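Local structure of Cry23AA1 (Bacillus thuringiensis, 4RHZ) at residues D8-Y13 against V23-D28; V110-S115 against G157-P162. The protein probably acts as the pore-forming, aerolysin-type component of a binary insecticidal crystal toxin, in complex with Cry37Aa1, and binds a zinc ion. All coordinates share one frame; numbering follows the deposited sequence.

Contact 1 (D8-Y13 against V23-D28)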
# COMPACT_ATOMS: atom_id res chain seq x y z
N ASP A 8 15.04 -29.08 -20.52
CA ASP A 8 15.47 -30.05 -19.50
C ASP A 8 14.35 -31.07 -19.28
O ASP A 8 14.62 -32.19 -18.88
CB ASP A 8 15.78 -29.41 -18.14
CG ASP A 8 17.03 -28.49 -18.14
OD1 ASP A 8 17.96 -28.59 -19.00
OD2 ASP A 8 17.09 -27.66 -17.22
N GLU A 9 13.10 -30.67 -19.44
CA GLU A 9 12.01 -31.58 -19.11
C GLU A 9 11.81 -32.56 -20.33
O GLU A 9 11.46 -33.73 -20.12
CB GLU A 9 10.69 -30.89 -18.83
CG GLU A 9 10.56 -29.97 -17.61
CD GLU A 9 10.96 -30.56 -16.32
OE1 GLU A 9 10.70 -31.78 -16.13
OE2 GLU A 9 11.55 -29.80 -15.49
N ILE A 10 12.06 -32.07 -21.56
CA ILE A 10 12.18 -32.96 -22.71
C ILE A 10 13.37 -33.90 -22.48
O ILE A 10 13.31 -35.07 -22.72
CB ILE A 10 12.42 -32.19 -23.99
CG1 ILE A 10 11.17 -31.51 -24.45
CG2 ILE A 10 12.90 -33.13 -25.09
CD1 ILE A 10 9.97 -32.32 -24.30
N ASN A 11 14.45 -33.39 -21.94
CA ASN A 11 15.56 -34.26 -21.68
C ASN A 11 15.05 -35.40 -20.77
O ASN A 11 15.35 -36.58 -21.00
CB ASN A 11 16.70 -33.44 -21.08
CG ASN A 11 17.94 -34.23 -20.84
OD1 ASN A 11 18.00 -35.08 -19.93
ND2 ASN A 11 19.00 -33.91 -21.58
N ASN A 12 14.25 -35.06 -19.76
CA ASN A 12 13.89 -36.07 -18.78
C ASN A 12 12.90 -37.08 -19.38
O ASN A 12 13.00 -38.26 -19.13
CB ASN A 12 13.41 -35.47 -17.44
CG ASN A 12 13.01 -36.55 -16.41
OD1 ASN A 12 13.85 -37.31 -15.87
ND2 ASN A 12 11.71 -36.64 -16.15
N TYR A 13 11.97 -36.59 -20.17
CA TYR A 13 11.03 -37.38 -20.87
C TYR A 13 11.76 -38.41 -21.79
O TYR A 13 11.49 -39.65 -21.75
CB TYR A 13 10.17 -36.44 -21.68
CG TYR A 13 9.30 -37.12 -22.70
CD1 TYR A 13 7.99 -37.50 -22.39
CD2 TYR A 13 9.77 -37.37 -23.99
CE1 TYR A 13 7.17 -38.10 -23.34
CE2 TYR A 13 8.95 -37.98 -24.96
CZ TYR A 13 7.67 -38.35 -24.62
OH TYR A 13 6.87 -38.97 -25.56
N VAL A 23 20.74 -36.92 -24.55
CA VAL A 23 19.63 -36.37 -25.34
C VAL A 23 19.98 -35.01 -25.95
O VAL A 23 20.61 -34.14 -25.29
CB VAL A 23 18.40 -36.12 -24.50
CG1 VAL A 23 17.29 -35.40 -25.32
CG2 VAL A 23 17.91 -37.37 -23.80
N LYS A 24 19.61 -34.84 -27.21
CA LYS A 24 19.76 -33.58 -27.83
C LYS A 24 18.43 -33.19 -28.47
O LYS A 24 17.87 -34.00 -29.31
CB LYS A 24 20.84 -33.66 -28.87
CG LYS A 24 21.50 -32.34 -29.12
CD LYS A 24 20.95 -31.71 -30.35
CE LYS A 24 21.99 -31.79 -31.48
NZ LYS A 24 22.09 -30.43 -32.11
N SER A 25 17.88 -32.03 -28.03
CA SER A 25 16.64 -31.44 -28.60
C SER A 25 16.85 -30.13 -29.35
O SER A 25 17.76 -29.42 -29.08
CB SER A 25 15.52 -31.24 -27.53
OG SER A 25 15.95 -30.55 -26.33
N THR A 26 15.95 -29.79 -30.24
CA THR A 26 16.01 -28.62 -31.05
C THR A 26 14.58 -28.20 -31.23
O THR A 26 13.73 -29.01 -31.51
CB THR A 26 16.59 -28.95 -32.43
OG1 THR A 26 17.95 -29.41 -32.23
CG2 THR A 26 16.70 -27.73 -33.27
N TYR A 27 14.31 -26.93 -31.03
CA TYR A 27 12.97 -26.38 -31.24
C TYR A 27 12.67 -26.45 -32.70
O TYR A 27 13.50 -26.08 -33.50
CB TYR A 27 12.87 -24.91 -30.69
CG TYR A 27 12.75 -24.91 -29.18
CD1 TYR A 27 13.83 -24.70 -28.38
CD2 TYR A 27 11.53 -25.10 -28.56
CE1 TYR A 27 13.72 -24.73 -26.96
CE2 TYR A 27 11.43 -25.09 -27.18
CZ TYR A 27 12.52 -24.91 -26.39
OH TYR A 27 12.36 -24.91 -24.97
N ASP A 28 11.51 -26.97 -33.04
CA ASP A 28 11.09 -27.01 -34.42
C ASP A 28 10.73 -25.58 -34.85
O ASP A 28 10.18 -24.81 -34.06
CB ASP A 28 9.89 -27.95 -34.58
CG ASP A 28 9.43 -28.07 -36.03
OD1 ASP A 28 10.14 -28.67 -36.86
OD2 ASP A 28 8.34 -27.57 -36.35
O HOH W 1 19.01 -32.38 -23.63

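Contact 2 (V110-S115 against G157-P162)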
# COMPACT_ATOMS: atom_id res chain seq x y z
N VAL A 110 -8.45 7.23 -5.07
CA VAL A 110 -7.20 7.54 -5.66
C VAL A 110 -6.76 6.24 -6.40
O VAL A 110 -7.12 5.12 -6.00
CB VAL A 110 -6.29 8.09 -4.54
CG1 VAL A 110 -6.79 7.57 -3.16
CG2 VAL A 110 -4.82 7.82 -4.79
N THR A 111 -6.05 6.45 -7.51
CA THR A 111 -5.61 5.46 -8.44
C THR A 111 -4.11 5.56 -8.61
O THR A 111 -3.63 6.66 -8.86
CB THR A 111 -6.28 5.71 -9.83
OG1 THR A 111 -7.33 4.77 -10.01
CG2 THR A 111 -5.28 5.55 -11.02
N LEU A 112 -3.36 4.45 -8.51
CA LEU A 112 -1.95 4.57 -8.90
C LEU A 112 -1.54 3.67 -10.08
O LEU A 112 -2.02 2.53 -10.22
CB LEU A 112 -0.98 4.53 -7.71
CG LEU A 112 -0.47 3.23 -7.09
CD1 LEU A 112 0.35 2.44 -8.10
CD2 LEU A 112 0.43 3.44 -5.89
N THR A 113 -0.66 4.23 -10.90
CA THR A 113 -0.12 3.58 -12.08
C THR A 113 1.31 3.16 -11.92
O THR A 113 2.19 3.97 -11.61
CB THR A 113 -0.22 4.51 -13.31
OG1 THR A 113 -1.59 4.55 -13.67
CG2 THR A 113 0.57 3.94 -14.54
N VAL A 114 1.52 1.87 -12.13
CA VAL A 114 2.87 1.33 -12.04
C VAL A 114 3.10 0.22 -13.11
O VAL A 114 2.18 -0.50 -13.52
CB VAL A 114 3.15 0.84 -10.60
CG1 VAL A 114 2.32 -0.37 -10.25
CG2 VAL A 114 4.63 0.50 -10.43
N SER A 115 4.34 0.10 -13.55
CA SER A 115 4.67 -0.76 -14.66
C SER A 115 5.85 -1.61 -14.24
O SER A 115 6.74 -1.16 -13.49
CB SER A 115 5.11 0.08 -15.87
OG SER A 115 3.99 0.58 -16.61
N GLY A 157 0.85 5.25 0.46
CA GLY A 157 0.23 3.95 0.08
C GLY A 157 1.28 2.84 -0.08
O GLY A 157 2.41 3.12 -0.48
N THR A 158 0.93 1.62 0.32
CA THR A 158 1.79 0.45 0.10
C THR A 158 0.98 -0.66 -0.51
O THR A 158 -0.23 -0.82 -0.23
CB THR A 158 2.32 -0.16 1.35
OG1 THR A 158 1.21 -0.55 2.16
CG2 THR A 158 3.23 0.81 2.08
N TYR A 159 1.63 -1.44 -1.37
CA TYR A 159 0.88 -2.56 -2.04
C TYR A 159 1.79 -3.77 -2.26
O TYR A 159 3.00 -3.61 -2.47
CB TYR A 159 0.24 -2.12 -3.35
CG TYR A 159 1.23 -1.52 -4.28
CD1 TYR A 159 1.85 -2.30 -5.30
CD2 TYR A 159 1.61 -0.18 -4.13
CE1 TYR A 159 2.83 -1.75 -6.13
CE2 TYR A 159 2.60 0.38 -4.93
CZ TYR A 159 3.20 -0.41 -5.93
OH TYR A 159 4.15 0.20 -6.68
N ASN A 160 1.22 -4.95 -2.16
CA ASN A 160 1.93 -6.18 -2.51
C ASN A 160 0.96 -7.07 -3.28
O ASN A 160 0.08 -7.68 -2.68
CB ASN A 160 2.45 -6.89 -1.28
CG ASN A 160 3.44 -8.06 -1.63
OD1 ASN A 160 3.56 -8.51 -2.80
ND2 ASN A 160 4.15 -8.55 -0.60
N VAL A 161 1.08 -7.11 -4.61
CA VAL A 161 0.04 -7.80 -5.40
C VAL A 161 0.59 -9.02 -6.14
O VAL A 161 1.51 -8.88 -6.93
CB VAL A 161 -0.60 -6.87 -6.39
CG1 VAL A 161 -1.78 -7.54 -7.08
CG2 VAL A 161 -1.07 -5.53 -5.73
N PRO A 162 0.04 -10.23 -5.88
CA PRO A 162 0.44 -11.38 -6.70
C PRO A 162 -0.02 -11.19 -8.12
O PRO A 162 -1.12 -10.65 -8.37
CB PRO A 162 -0.31 -12.56 -6.05
CG PRO A 162 -0.62 -12.13 -4.62
CD PRO A 162 -0.80 -10.63 -4.72

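Contact 1 (D8-Y13 against V23-D28)
I10 comes first along 8-13 to meet the strand: its CG2 methyl lies 4.0 Å from CB of S25. CG2 stands anti to the backbone N, while the CG1-CD1 arm takes the other branch and leads away from the strand, leaving the CG2 methyl to make the touch. The S25 hydroxyl has its hydrogen-bond partner elsewhere, in NE2 of Q7, one turn before I10 on helix 6-18. N11 carries the polar half of the contact. Its CG is anti to the backbone N (chi1 -177°), which brings the amide past V23 at an oblique angle, with ND2 3.7 Å from V23 CB. No hydrogen bond runs directly between 8-13 and 23-28; a water bridges them, accepting from N11 ND2 at 2.6 Å and donating to V23 O at 2.9 Å. The CG2 methyl of V23 lies 3.9 Å from the backbone O of N11, and V23 also touches M14 and K15 on the next turn. Helix 6-18 thus lies over one face of strand 22-27, itself paired antiparallel with strand 146-179 through K24-R176 and T26-F174 backbone bonds; I10 also touches C175 on strand 146-179 and V189 on strand 182-190.

Contact 2 (V110-S115 against G157-P162)
The Y159 ring reaches across the gap between two sheets and lies against L112 and V114, with CE2 3.9 Å from CD2 of L112. The same methyl is 4.2 Å from Y159 CD2 and therefore sits by the CD2-CE2 side of the ring, at an oblique approach. Two residues on along the same strand, V114 meets the ring's far end, the two side chains pointing at each other from opposite strands. It sets both methyls against the phenol oxygen: CG2 is 3.8 Å and CG1 4.1 Å from Y159 OH. These are van der Waals contacts, and CG1 also lies 4.4 Å from ring carbon CE1; no hydrogen bond crosses between the segments. The Y159 ring is set by chi1 55°, which places CG between the backbone N and the carbonyl carbon and aims the phenol at the facing strand. All three residues are buried. They join two sheets of the elongated aerolysin-type body: strand 111-119 belongs to a small four-stranded sheet, strand 146-179 to the large one, and L112 CA and G157 CA stay 9.3 Å apart. Two sheets packed with side chains between them are consistent with a beta-sandwich region of this fold. F103 on strand 96-105, a neighbour of 111-119 in the small sheet, meets the Y159 ring with planes at about 45° and also touches V114. I45 adds to the packing round Y159, while L112 reaches across to Q223 and L225 on strand 211-235.

Contacts 1 and 2 lie far apart in the long molecule, their centres 40 Å and their nearest atoms about 23 Å from each other, and they do not touch. The large sheet connects them: strand 22-27 of contact 1 pairs with strand 146-179, which supplies 157-162 to contact 2. Contact 1 covers that sheet with a helix, 35 Å from the centre of the chain; contact 2 covers it with a second sheet, 6 Å from the centre. Contact 2 is the one near the zinc site of H79, E130 and H132: the V114 side chain is about 8 Å from the ion, and that of Y159 about 7 Å from the side chain of H79.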